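Local coordinates for nigritoxine (Vibrio nigripulchritudo, PDB 5M41), which acts as a bacterial protein toxin against crustaceans and insects, by a mechanism not established here, at residues S175-S178 with K179-E183; Q197-S200 with T201-D205; K321-D324 with P325-I329; N390-V393 with S394-S397. All coordinates share one frame; numbering follows the deposited sequence. Where two conformers were deposited one is given.

Followed from the N terminus, the four contacts come in series; none nests in or crosses another, and each spans a single continuous stretch. Contact 1 runs from the 3-10 segment after strand 170-173 into the first turns of helix 177-191, joining helix 34-54 to strands 77-80 and 170-173. Contact 2, on helix 195-203, packs on helices 22-30, 177-191 and 240-245; the centres of contacts 1 and 2 are about 17 Å apart. Contact 3, centred about 23 Å from contact 2, closes the tight turn from helix 302-319 into strand 328-336. Contact 4 lies in the last turns of helix 386-396; contacts 3 and 4 both pack against helix 302-319 and strand 340-348.

Contact 1 (S175-S178 with K179-E183); sequences SELS and KILVE
Leu181 N donates to Leu177 O at 3.0 Å, which sets regular alpha-helical spacing. Val182 N continues it with a bond to Ser178 O at 3.1 Å. The preceding bond, from Ile180 N to Glu176 O, is stretched to 3.4 Å and weak. This fits the shift from the 3-10 segment ending at Glu176 into the helix. Leu177 swings its CG opposite the backbone N (chi1 178°), so that the branch reaches along the helix and CG meets Leu181 CD1 at 3.8 Å, the two side chains lying at a slant to each other. On another face, Ile180 CG1 sits 3.3 Å from Glu176 O. Lys179 bends at its last torsion, and its NZ forms a salt bridge one turn on with Glu183 OE2 at 2.7 Å, met on the syn side, 27° out of the carboxylate plane. At the helix start a water donates to Ser175 O (2.8 Å) and accepts from Lys179 N (3.2 Å), joining the first turn. Leu177 packs on Ile45 of helix 34-54, Ile172 of strand 170-173 and Ile78 of strand 77-80; Val182 leans on Tyr41, so the first turns of the helix touch both helix 34-54 and the strands 77-80 and 170-173.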
ATOM      1  N   SER A 175      15.874  43.597  13.404  1.00 41.74           N
ATOM      2  CA  SER A 175      14.683  43.206  12.647  1.00 42.42           C
ATOM      3  C   SER A 175      15.010  43.020  11.148  1.00 42.34           C
ATOM      4  O   SER A 175      14.234  42.429  10.408  1.00 42.26           O
ATOM      5  CB  SER A 175      13.595  44.260  12.821  1.00 44.69           C
ATOM      6  OG  SER A 175      14.037  45.501  12.287  1.00 48.65           O
ATOM      7  N   GLU A 176      16.155  43.527  10.705  1.00 42.16           N
ATOM      8  CA  GLU A 176      16.536  43.422   9.298  1.00 44.09           C
ATOM      9  C   GLU A 176      17.498  42.240   9.038  1.00 39.32           C
ATOM     10  O   GLU A 176      17.878  41.975   7.900  1.00 38.68           O
ATOM     11  CB  GLU A 176      17.145  44.746   8.794  1.00 49.74           C
ATOM     12  CG  GLU A 176      16.248  45.978   8.965  1.00 60.11           C
ATOM     13  CD  GLU A 176      14.849  45.789   8.378  1.00 69.97           C
ATOM     14  OE1 GLU A 176      14.750  45.459   7.169  1.00 76.74           O
ATOM     15  OE2 GLU A 176      13.845  45.967   9.125  1.00 72.10           O
ATOM     16  N   LEU A 177      17.862  41.524  10.092  1.00 36.38           N
ATOM     17  CA  LEU A 177      18.971  40.577  10.035  1.00 35.10           C
ATOM     18  C   LEU A 177      18.652  39.321   9.221  1.00 34.86           C
ATOM     19  O   LEU A 177      19.460  38.902   8.390  1.00 32.22           O
ATOM     20  CB  LEU A 177      19.456  40.220  11.443  1.00 34.51           C
ATOM     21  CG  LEU A 177      20.597  39.207  11.609  1.00 34.81           C
ATOM     22  CD1 LEU A 177      21.881  39.632  10.861  1.00 36.07           C
ATOM     23  CD2 LEU A 177      20.871  38.935  13.083  1.00 34.79           C
ATOM     24  N   SER A 178      17.497  38.703   9.464  1.00 33.18           N
ATOM     25  CA  SER A 178      17.250  37.421   8.817  1.00 34.16           C
ATOM     26  C   SER A 178      17.170  37.588   7.301  1.00 33.40           C
ATOM     27  O   SER A 178      17.598  36.722   6.570  1.00 32.16           O
ATOM     28  CB  SER A 178      16.028  36.713   9.422  1.00 35.36           C
ATOM     29  OG  SER A 178      14.830  37.416   9.112  1.00 38.54           O
ATOM     30  N   LYS A 179      16.704  38.745   6.835  1.00 35.69           N
ATOM     31  CA  LYS A 179      16.634  39.026   5.405  1.00 34.55           C
ATOM     32  C   LYS A 179      18.059  39.088   4.835  1.00 34.82           C
ATOM     33  O   LYS A 179      18.341  38.499   3.795  1.00 32.76           O
ATOM     34  CB  LYS A 179      15.921  40.368   5.177  1.00 38.41           C
ATOM     35  CG  LYS A 179      15.845  40.849   3.724  1.00 42.90           C
ATOM     36  CD  LYS A 179      14.646  41.800   3.548  1.00 46.74           C
ATOM     37  CE  LYS A 179      14.171  41.930   2.102  1.00 49.94           C
ATOM     38  NZ  LYS A 179      15.236  42.450   1.204  1.00 50.13           N
ATOM     39  N   ILE A 180      18.940  39.819   5.517  1.00 35.12           N
ATOM     40  CA  ILE A 180      20.314  40.004   5.041  1.00 35.17           C
ATOM     41  C   ILE A 180      21.021  38.655   4.994  1.00 33.09           C
ATOM     42  O   ILE A 180      21.795  38.407   4.078  1.00 32.70           O
ATOM     43  CB  ILE A 180      21.142  41.025   5.894  1.00 38.05           C
ATOM     44  CG1 ILE A 180      20.503  42.435   5.957  1.00 40.73           C
ATOM     45  CG2 ILE A 180      22.597  41.162   5.387  1.00 38.66           C
ATOM     46  CD1 ILE A 180      20.039  42.979   4.632  1.00 43.65           C
ATOM     47  N   LEU A 181      20.791  37.805   5.995  1.00 31.55           N
ATOM     48  CA  LEU A 181      21.413  36.458   6.015  1.00 30.69           C
ATOM     49  C   LEU A 181      20.968  35.584   4.855  1.00 29.91           C
ATOM     50  O   LEU A 181      21.780  34.866   4.258  1.00 31.27           O
ATOM     51  CB  LEU A 181      21.132  35.741   7.343  1.00 29.61           C
ATOM     52  CG  LEU A 181      21.903  36.282   8.557  1.00 30.26           C
ATOM     53  CD1 LEU A 181      21.170  35.926   9.846  1.00 29.71           C
ATOM     54  CD2 LEU A 181      23.330  35.750   8.608  1.00 31.91           C
ATOM     55  N   VAL A 182      19.681  35.630   4.551  1.00 28.70           N
ATOM     56  CA  VAL A 182      19.137  34.923   3.369  1.00 29.81           C
ATOM     57  C   VAL A 182      19.809  35.443   2.107  1.00 30.73           C
ATOM     58  O   VAL A 182      20.258  34.644   1.265  1.00 30.99           O
ATOM     59  CB  VAL A 182      17.605  35.086   3.270  1.00 29.56           C
ATOM     60  CG1 VAL A 182      17.066  34.689   1.878  1.00 29.48           C
ATOM     61  CG2 VAL A 182      16.941  34.253   4.371  1.00 28.57           C
ATOM     62  N   GLU A 183      19.916  36.770   1.986  1.00 31.20           N
ATOM     63  CA  GLU A 183      20.506  37.335   0.763  1.00 33.49           C
ATOM     64  C   GLU A 183      21.997  37.003   0.704  1.00 31.84           C
ATOM     65  O   GLU A 183      22.525  36.792  -0.364  1.00 30.60           O
ATOM     66  CB  GLU A 183      20.253  38.861   0.667  1.00 34.95           C
ATOM     67  CG  GLU A 183      18.796  39.185   0.319  1.00 38.99           C
ATOM     68  CD  GLU A 183      18.322  40.573   0.769  1.00 41.34           C
ATOM     69  OE1 GLU A 183      18.877  41.172   1.716  1.00 44.44           O
ATOM     70  OE2 GLU A 183      17.326  41.053   0.200  1.00 46.83           O
TER
HETATM   71  O   HOH W   1      14.688  40.358   8.642  1.00 24.36           O

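Contact 2 (Q197-S200 with T201-D205)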
ATOM      1  N   GLN A 197      26.231  21.324  -2.860  1.00 41.69           N
ATOM      2  CA  GLN A 197      27.090  20.956  -1.756  1.00 45.85           C
ATOM      3  C   GLN A 197      27.417  22.136  -0.840  1.00 43.98           C
ATOM      4  O   GLN A 197      27.469  21.985   0.383  1.00 41.71           O
ATOM      5  CB  GLN A 197      28.366  20.305  -2.278  1.00 51.73           C
ATOM      6  CG  GLN A 197      29.262  19.795  -1.170  1.00 59.32           C
ATOM      7  CD  GLN A 197      30.467  19.088  -1.719  1.00 69.94           C
ATOM      8  OE1 GLN A 197      31.044  19.508  -2.741  1.00 75.55           O
ATOM      9  NE2 GLN A 197      30.862  18.000  -1.057  1.00 72.53           N
ATOM     10  N   ILE A 198      27.633  23.311  -1.420  1.00 45.25           N
ATOM     11  CA  ILE A 198      27.945  24.468  -0.598  1.00 45.58           C
ATOM     12  C   ILE A 198      26.730  24.789   0.242  1.00 42.86           C
ATOM     13  O   ILE A 198      26.837  25.016   1.448  1.00 41.33           O
ATOM     14  CB  ILE A 198      28.430  25.668  -1.426  1.00 51.59           C
ATOM     15  CG1 ILE A 198      29.707  25.271  -2.161  1.00 59.38           C
ATOM     16  CG2 ILE A 198      28.786  26.831  -0.517  1.00 54.23           C
ATOM     17  CD1 ILE A 198      30.854  26.258  -2.046  1.00 65.28           C
ATOM     18  N   LEU A 199      25.559  24.726  -0.385  1.00 40.86           N
ATOM     19  CA  LEU A 199      24.317  24.991   0.308  1.00 39.82           C
ATOM     20  C   LEU A 199      24.048  24.023   1.494  1.00 38.64           C
ATOM     21  O   LEU A 199      23.701  24.460   2.601  1.00 39.32           O
ATOM     22  CB  LEU A 199      23.170  24.946  -0.701  1.00 40.39           C
ATOM     23  CG  LEU A 199      21.853  25.671  -0.463  1.00 40.64           C
ATOM     24  CD1 LEU A 199      21.969  26.997   0.312  1.00 38.91           C
ATOM     25  CD2 LEU A 199      21.208  25.892  -1.821  1.00 39.68           C
ATOM     26  N   SER A 200      24.221  22.720   1.277  1.00 38.24           N
ATOM     27  CA  SER A 200      23.963  21.756   2.339  0.50 38.60           C
ATOM     28  C   SER A 200      24.990  21.893   3.466  1.00 39.38           C
ATOM     29  O   SER A 200      24.651  21.686   4.652  1.00 38.61           O
ATOM     30  CB  SER A 200      23.904  20.315   1.802  0.50 40.06           C
ATOM     31  OG  SER A 200      25.098  19.924   1.163  0.50 41.78           O
ATOM     32  N   THR A 201      26.220  22.274   3.120  1.00 38.03           N
ATOM     33  CA  THR A 201      27.260  22.456   4.107  1.00 38.54           C
ATOM     34  C   THR A 201      27.008  23.676   4.960  1.00 36.88           C
ATOM     35  O   THR A 201      27.211  23.646   6.177  1.00 36.45           O
ATOM     36  CB  THR A 201      28.636  22.616   3.426  1.00 42.70           C
ATOM     37  OG1 THR A 201      28.953  21.389   2.803  1.00 47.39           O
ATOM     38  CG2 THR A 201      29.737  22.904   4.445  1.00 43.77           C
ATOM     39  N   LEU A 202      26.595  24.758   4.310  1.00 36.04           N
ATOM     40  CA  LEU A 202      26.338  26.023   4.989  1.00 35.58           C
ATOM     41  C   LEU A 202      25.087  26.029   5.860  1.00 33.74           C
ATOM     42  O   LEU A 202      24.891  26.948   6.666  1.00 32.30           O
ATOM     43  CB  LEU A 202      26.292  27.176   3.975  1.00 36.44           C
ATOM     44  CG  LEU A 202      27.669  27.510   3.362  1.00 39.31           C
ATOM     45  CD1 LEU A 202      27.518  28.503   2.220  1.00 39.31           C
ATOM     46  CD2 LEU A 202      28.615  28.075   4.385  1.00 40.05           C
ATOM     47  N   LEU A 203      24.263  24.997   5.714  1.00 32.85           N
ATOM     48  CA  LEU A 203      23.025  24.880   6.484  1.00 32.36           C
ATOM     49  C   LEU A 203      23.059  23.722   7.499  1.00 33.19           C
ATOM     50  O   LEU A 203      22.142  23.555   8.283  1.00 33.32           O
ATOM     51  CB  LEU A 203      21.817  24.738   5.534  1.00 32.32           C
ATOM     52  CG  LEU A 203      21.386  25.960   4.700  1.00 31.59           C
ATOM     53  CD1 LEU A 203      20.283  25.594   3.725  1.00 32.66           C
ATOM     54  CD2 LEU A 203      20.907  27.089   5.596  1.00 32.75           C
ATOM     55  N   LEU A 204      24.102  22.901   7.453  1.00 34.66           N
ATOM     56  CA  LEU A 204      24.190  21.693   8.297  1.00 34.50           C
ATOM     57  C   LEU A 204      23.746  21.925   9.741  1.00 34.89           C
ATOM     58  O   LEU A 204      22.871  21.224  10.264  1.00 33.95           O
ATOM     59  CB  LEU A 204      25.631  21.139   8.266  1.00 35.70           C
ATOM     60  CG  LEU A 204      25.969  19.969   9.211  1.00 36.49           C
ATOM     61  CD1 LEU A 204      25.130  18.753   8.829  1.00 35.74           C
ATOM     62  CD2 LEU A 204      27.475  19.626   9.201  1.00 35.87           C
ATOM     63  N   ASP A 205      24.349  22.908  10.401  1.00 36.19           N
ATOM     64  CA  ASP A 205      24.031  23.165  11.802  1.00 36.18           C
ATOM     65  C   ASP A 205      22.988  24.264  11.990  1.00 35.60           C
ATOM     66  O   ASP A 205      22.426  24.374  13.055  1.00 35.42           O
ATOM     67  CB  ASP A 205      25.293  23.465  12.600  1.00 38.66           C
ATOM     68  CG  ASP A 205      26.008  22.185  13.049  1.00 42.07           C
ATOM     69  OD1 ASP A 205      25.673  21.694  14.139  1.00 44.32           O
ATOM     70  OD2 ASP A 205      26.908  21.684  12.327  1.00 41.96           O
TER
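Gln197 O takes two hydrogen bonds from Thr201, one from OG1 at 2.9 Å and one from the backbone N at 3.0 Å. The two donors arrive from opposite faces of the carbonyl plane, each tilted 29° from it, so one oxygen is gripped from both faces by a single residue. Thr201 achieves this because OG1 stands beside its own backbone N (chi1 -66°), facing back down the helix. The next rung, Leu202 N to Ile198 O, is 2.9 Å and nearly straight on the carbonyl, whereas Leu203 N to Ser200 O is a weak 3.5 Å bond. On the apolar side, Ile198 CG2 abuts Leu202 CD1 at 3.4 Å, closer than usual carbon contact, with both side chains pointing the same way. Leu199 and Leu203 repeat the pattern more loosely, their CD1 atoms 4.1 Å apart. The Ile198 side chain lies about 8 Å from the magnesium ion held by Val189, Glu192 and Asp195. In one of its two conformers, Ser200 OG hydrogen-bonds to ND1 of His22. Leu199 packs on Leu185 and Val189 of helix 177-191, Leu203 touches Tyr29 of helix 22-30, and Leu204 rests against Leu244 of helix 240-245.

Contact 3 (K321-D324 with P325-I329)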
ATOM      1  N   LYS A 321      23.565  -4.037  -7.037  1.00 84.38           N
ATOM      2  CA  LYS A 321      23.681  -2.774  -7.789  1.00 84.99           C
ATOM      3  C   LYS A 321      22.519  -2.500  -8.755  1.00 82.55           C
ATOM      4  O   LYS A 321      22.649  -1.718  -9.702  1.00 84.61           O
ATOM      5  CB  LYS A 321      25.027  -2.688  -8.526  1.00 91.67           C
ATOM      6  CG  LYS A 321      26.189  -2.208  -7.662  1.00 96.75           C
ATOM      7  CD  LYS A 321      27.515  -2.266  -8.413  1.00104.26           C
ATOM      8  CE  LYS A 321      28.000  -3.706  -8.577  1.00109.44           C
ATOM      9  NZ  LYS A 321      28.974  -3.887  -9.689  1.00113.54           N
ATOM     10  N   GLU A 322      21.386  -3.148  -8.508  1.00 80.74           N
ATOM     11  CA  GLU A 322      20.138  -2.783  -9.171  1.00 81.37           C
ATOM     12  C   GLU A 322      19.679  -1.402  -8.675  1.00 76.35           C
ATOM     13  O   GLU A 322      19.025  -0.649  -9.399  1.00 77.24           O
ATOM     14  CB  GLU A 322      19.070  -3.838  -8.886  1.00 84.04           C
ATOM     15  CG  GLU A 322      19.366  -5.198  -9.512  1.00 94.90           C
ATOM     16  CD  GLU A 322      18.295  -6.239  -9.212  1.00 97.08           C
ATOM     17  OE1 GLU A 322      17.925  -6.400  -8.024  1.00 94.12           O
ATOM     18  OE2 GLU A 322      17.831  -6.904 -10.168  1.00 99.72           O
ATOM     19  N   ILE A 323      20.061  -1.083  -7.440  1.00 68.30           N
ATOM     20  CA  ILE A 323      19.640   0.120  -6.741  1.00 66.66           C
ATOM     21  C   ILE A 323      20.873   0.757  -6.098  1.00 62.37           C
ATOM     22  O   ILE A 323      21.707   0.045  -5.549  1.00 65.56           O
ATOM     23  CB  ILE A 323      18.578  -0.254  -5.656  1.00 63.25           C
ATOM     24  CG1 ILE A 323      17.288  -0.778  -6.298  1.00 63.99           C
ATOM     25  CG2 ILE A 323      18.272   0.903  -4.727  1.00 65.33           C
ATOM     26  CD1 ILE A 323      16.591   0.194  -7.230  1.00 63.19           C
ATOM     27  N   ASP A 324      20.997   2.081  -6.198  1.00 62.48           N
ATOM     28  CA  ASP A 324      22.045   2.857  -5.497  1.00 61.92           C
ATOM     29  C   ASP A 324      21.568   3.386  -4.138  1.00 57.89           C
ATOM     30  O   ASP A 324      20.390   3.692  -3.988  1.00 53.84           O
ATOM     31  CB  ASP A 324      22.503   4.022  -6.364  1.00 67.48           C
ATOM     32  CG  ASP A 324      23.296   3.565  -7.581  1.00 74.59           C
ATOM     33  OD1 ASP A 324      23.682   2.373  -7.644  1.00 75.15           O
ATOM     34  OD2 ASP A 324      23.538   4.406  -8.472  1.00 80.47           O
ATOM     35  N   PRO A 325      22.480   3.481  -3.142  1.00 57.42           N
ATOM     36  CA  PRO A 325      22.108   3.921  -1.798  1.00 54.44           C
ATOM     37  C   PRO A 325      21.189   5.138  -1.756  1.00 51.13           C
ATOM     38  O   PRO A 325      20.264   5.160  -0.944  1.00 48.89           O
ATOM     39  CB  PRO A 325      23.450   4.252  -1.161  1.00 57.11           C
ATOM     40  CG  PRO A 325      24.394   3.264  -1.788  1.00 61.64           C
ATOM     41  CD  PRO A 325      23.870   2.977  -3.173  1.00 60.83           C
ATOM     42  N   LEU A 326      21.424   6.119  -2.628  1.00 49.44           N
ATOM     43  CA  LEU A 326      20.659   7.373  -2.596  1.00 47.46           C
ATOM     44  C   LEU A 326      19.417   7.429  -3.495  1.00 45.54           C
ATOM     45  O   LEU A 326      18.670   8.400  -3.439  1.00 43.95           O
ATOM     46  CB  LEU A 326      21.578   8.573  -2.876  1.00 48.37           C
ATOM     47  CG  LEU A 326      22.738   8.806  -1.899  1.00 50.52           C
ATOM     48  CD1 LEU A 326      23.669   9.912  -2.400  1.00 52.08           C
ATOM     49  CD2 LEU A 326      22.232   9.140  -0.503  1.00 46.91           C
ATOM     50  N   ASP A 327      19.210   6.400  -4.316  1.00 47.43           N
ATOM     51  CA  ASP A 327      18.010   6.267  -5.142  1.00 46.73           C
ATOM     52  C   ASP A 327      16.772   6.170  -4.276  1.00 44.05           C
ATOM     53  O   ASP A 327      16.760   5.404  -3.291  1.00 42.73           O
ATOM     54  CB  ASP A 327      18.059   4.965  -5.964  1.00 49.62           C
ATOM     55  CG  ASP A 327      18.995   5.038  -7.154  1.00 54.59           C
ATOM     56  OD1 ASP A 327      19.254   6.151  -7.630  1.00 54.80           O
ATOM     57  OD2 ASP A 327      19.440   3.961  -7.624  1.00 56.27           O
ATOM     58  N   VAL A 328      15.719   6.888  -4.668  1.00 41.78           N
ATOM     59  CA  VAL A 328      14.441   6.792  -3.983  1.00 39.06           C
ATOM     60  C   VAL A 328      13.697   5.562  -4.486  1.00 39.68           C
ATOM     61  O   VAL A 328      13.565   5.338  -5.689  1.00 42.03           O
ATOM     62  CB  VAL A 328      13.596   8.076  -4.164  1.00 39.97           C
ATOM     63  CG1 VAL A 328      12.186   7.874  -3.620  1.00 37.75           C
ATOM     64  CG2 VAL A 328      14.256   9.256  -3.434  1.00 38.72           C
ATOM     65  N   ILE A 329      13.237   4.737  -3.559  1.00 38.62           N
ATOM     66  CA  ILE A 329      12.560   3.515  -3.896  1.00 38.75           C
ATOM     67  C   ILE A 329      11.236   3.436  -3.136  1.00 38.82           C
ATOM     68  O   ILE A 329      11.059   4.092  -2.105  1.00 36.41           O
ATOM     69  CB  ILE A 329      13.437   2.259  -3.640  1.00 41.57           C
ATOM     70  CG1 ILE A 329      13.832   2.125  -2.179  1.00 43.70           C
ATOM     71  CG2 ILE A 329      14.706   2.274  -4.506  1.00 43.44           C
ATOM     72  CD1 ILE A 329      14.323   0.724  -1.827  1.00 45.44           C
TER
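Asp327 keeps its CG beside its backbone N (chi1 -76°), and Asp324 does the same (chi1 -70°); as a result the carboxylate of Asp327 folds back toward the backbone N of Asp324 while that of Asp324 stands alongside. Asp327 OD2 accepts from Asp324 N at 2.8 Å, the donor lying above the carboxylate plane. In return the backbone N of Asp327 donates to Asp324 O at 3.0 Å, again from well above the carbonyl plane. Residues Asp324 and Asp327 are thus joined twice, once through the main chain and once through a side chain, which pins the carboxylate against the turn. The main-chain bond closes a type I beta turn from Asp324 to Asp327, with Pro325 at its second position, where the ring restricts phi to a value suited to that turn. The turn lies between helix 302-319, ended by a Schellman motif with Lys321 at positive phi, and strand 328-336 of an antiparallel sheet. The two carboxylates stand nearly parallel, 14° between their planes, with Asp324 OD2 and Asp327 OD2 4.2 Å apart; their like charges might raise the proton affinity of one of them, though the N-H donated to Asp327 may partly offset this. Apolar packing accompanies the polar turn: Ile323 and Ile329 slant past each other, Ile329 CG2 touching Ile323 CG2 at 3.8 Å and Ile323 CD1 at 3.9 Å. Ser373 OG gives Asp324 O a further bond, and Ser373 and Leu376 of helix 373-382, together with Leu345 of strand 340-348, cover Ile329.

Contact 4 (N390-V393 with S394-S397)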
ATOM      1  N   ASN A 390       3.527  -5.016  11.136  1.00 45.73           N
ATOM      2  CA  ASN A 390       2.630  -5.786  12.028  1.00 49.63           C
ATOM      3  C   ASN A 390       1.157  -5.476  11.734  1.00 49.78           C
ATOM      4  O   ASN A 390       0.349  -6.384  11.559  1.00 52.01           O
ATOM      5  CB  ASN A 390       2.918  -5.528  13.517  1.00 54.06           C
ATOM      6  CG  ASN A 390       4.221  -6.164  13.994  1.00 58.99           C
ATOM      7  OD1 ASN A 390       4.887  -6.901  13.266  1.00 60.82           O
ATOM      8  ND2 ASN A 390       4.587  -5.877  15.230  1.00 61.55           N
ATOM      9  N   GLY A 391       0.814  -4.194  11.661  1.00 48.89           N
ATOM     10  CA  GLY A 391      -0.564  -3.800  11.368  1.00 50.05           C
ATOM     11  C   GLY A 391      -1.053  -4.389  10.050  1.00 49.35           C
ATOM     12  O   GLY A 391      -2.123  -4.995   9.986  1.00 51.28           O
ATOM     13  N   LEU A 392      -0.273  -4.214   8.995  1.00 46.47           N
ATOM     14  CA  LEU A 392      -0.663  -4.714   7.684  1.00 45.19           C
ATOM     15  C   LEU A 392      -0.832  -6.231   7.666  1.00 44.64           C
ATOM     16  O   LEU A 392      -1.825  -6.753   7.129  1.00 45.13           O
ATOM     17  CB  LEU A 392       0.328  -4.262   6.590  1.00 42.00           C
ATOM     18  CG  LEU A 392       0.059  -4.825   5.183  1.00 41.69           C
ATOM     19  CD1 LEU A 392      -1.330  -4.464   4.665  1.00 40.62           C
ATOM     20  CD2 LEU A 392       1.135  -4.378   4.203  1.00 38.08           C
ATOM     21  N   VAL A 393       0.147  -6.936   8.220  1.00 44.03           N
ATOM     22  CA  VAL A 393       0.104  -8.390   8.253  1.00 46.59           C
ATOM     23  C   VAL A 393      -1.151  -8.864   9.010  1.00 49.98           C
ATOM     24  O   VAL A 393      -1.851  -9.768   8.553  1.00 50.43           O
ATOM     25  CB  VAL A 393       1.378  -9.010   8.869  1.00 46.90           C
ATOM     26  CG1 VAL A 393       1.134 -10.461   9.259  1.00 49.59           C
ATOM     27  CG2 VAL A 393       2.533  -8.933   7.895  1.00 45.71           C
ATOM     28  N   SER A 394      -1.465  -8.233  10.133  1.00 51.48           N
ATOM     29  CA  SER A 394      -2.651  -8.656  10.888  1.00 55.89           C
ATOM     30  C   SER A 394      -3.949  -8.536  10.092  1.00 56.06           C
ATOM     31  O   SER A 394      -4.874  -9.322  10.304  1.00 58.67           O
ATOM     32  CB  SER A 394      -2.785  -7.908  12.215  1.00 58.70           C
ATOM     33  OG  SER A 394      -3.184  -6.560  12.010  1.00 61.16           O
ATOM     34  N   VAL A 395      -4.041  -7.562   9.188  1.00 52.35           N
ATOM     35  CA  VAL A 395      -5.266  -7.448   8.378  1.00 51.94           C
ATOM     36  C   VAL A 395      -5.173  -8.175   7.026  1.00 51.96           C
ATOM     37  O   VAL A 395      -6.203  -8.526   6.447  1.00 52.14           O
ATOM     38  CB  VAL A 395      -5.778  -5.990   8.219  1.00 53.12           C
ATOM     39  CG1 VAL A 395      -6.162  -5.391   9.577  1.00 53.97           C
ATOM     40  CG2 VAL A 395      -4.747  -5.125   7.507  1.00 50.08           C
ATOM     41  N   ALA A 396      -3.962  -8.421   6.524  1.00 49.34           N
ATOM     42  CA  ALA A 396      -3.807  -9.248   5.309  1.00 48.93           C
ATOM     43  C   ALA A 396      -3.907 -10.739   5.638  1.00 51.98           C
ATOM     44  O   ALA A 396      -4.226 -11.560   4.778  1.00 52.32           O
ATOM     45  CB  ALA A 396      -2.493  -8.965   4.616  1.00 45.95           C
ATOM     46  N   SER A 397      -3.637 -11.044   6.903  1.00 53.16           N
ATOM     47  CA  SER A 397      -3.557 -12.381   7.471  1.00 58.31           C
ATOM     48  C   SER A 397      -4.398 -13.478   6.818  1.00 62.50           C
ATOM     49  O   SER A 397      -3.897 -14.569   6.506  1.00 66.24           O
ATOM     50  CB  SER A 397      -3.924 -12.301   8.950  1.00 58.75           C
ATOM     51  OG  SER A 397      -4.116 -13.594   9.430  1.00 63.87           O
TER
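Ser394 OG donates to Gly391 O at 2.8 Å, three residues back, reaching the carbonyl at a C=O...O angle of 125°, well off its axis. A chi1 of 73° places OG between the backbone N and the carbonyl carbon, an orientation that turns the hydroxyl back to the preceding turn. Val395 N also points to Gly391 O, but that bond is weak at 3.3 Å, so the hydroxyl is the closer donor to this oxygen. Ser394 N itself holds Asn390 O at 3.0 Å in ordinary alpha-helical fashion. At the carbonyl after that of Gly391, Leu392 O accepts Ala396 N at 2.8 Å, nearly end-on, and a weak bond from Val395 N. The latter, spanning three residues, is 3-10-like in spacing, consistent with a tightening of the last turn of helix 386-396. Ser397, the first residue to leave helical backbone angles, still gives its N to Val393 O at 2.7 Å, with a bent N-H...O angle of 130°. Val395 CG2 and Ala396 CB each lie 3.4 Å from Leu392 O. Around this shell, Val393 packs on Ala303 and Val306 of helix 302-319 and on Ile341 of strand 340-348; Val395 meets Ile409 and Ala412 of helix 406-415, while Leu392 and Ala396 press on Leu333 and Ala335 of strand 328-336.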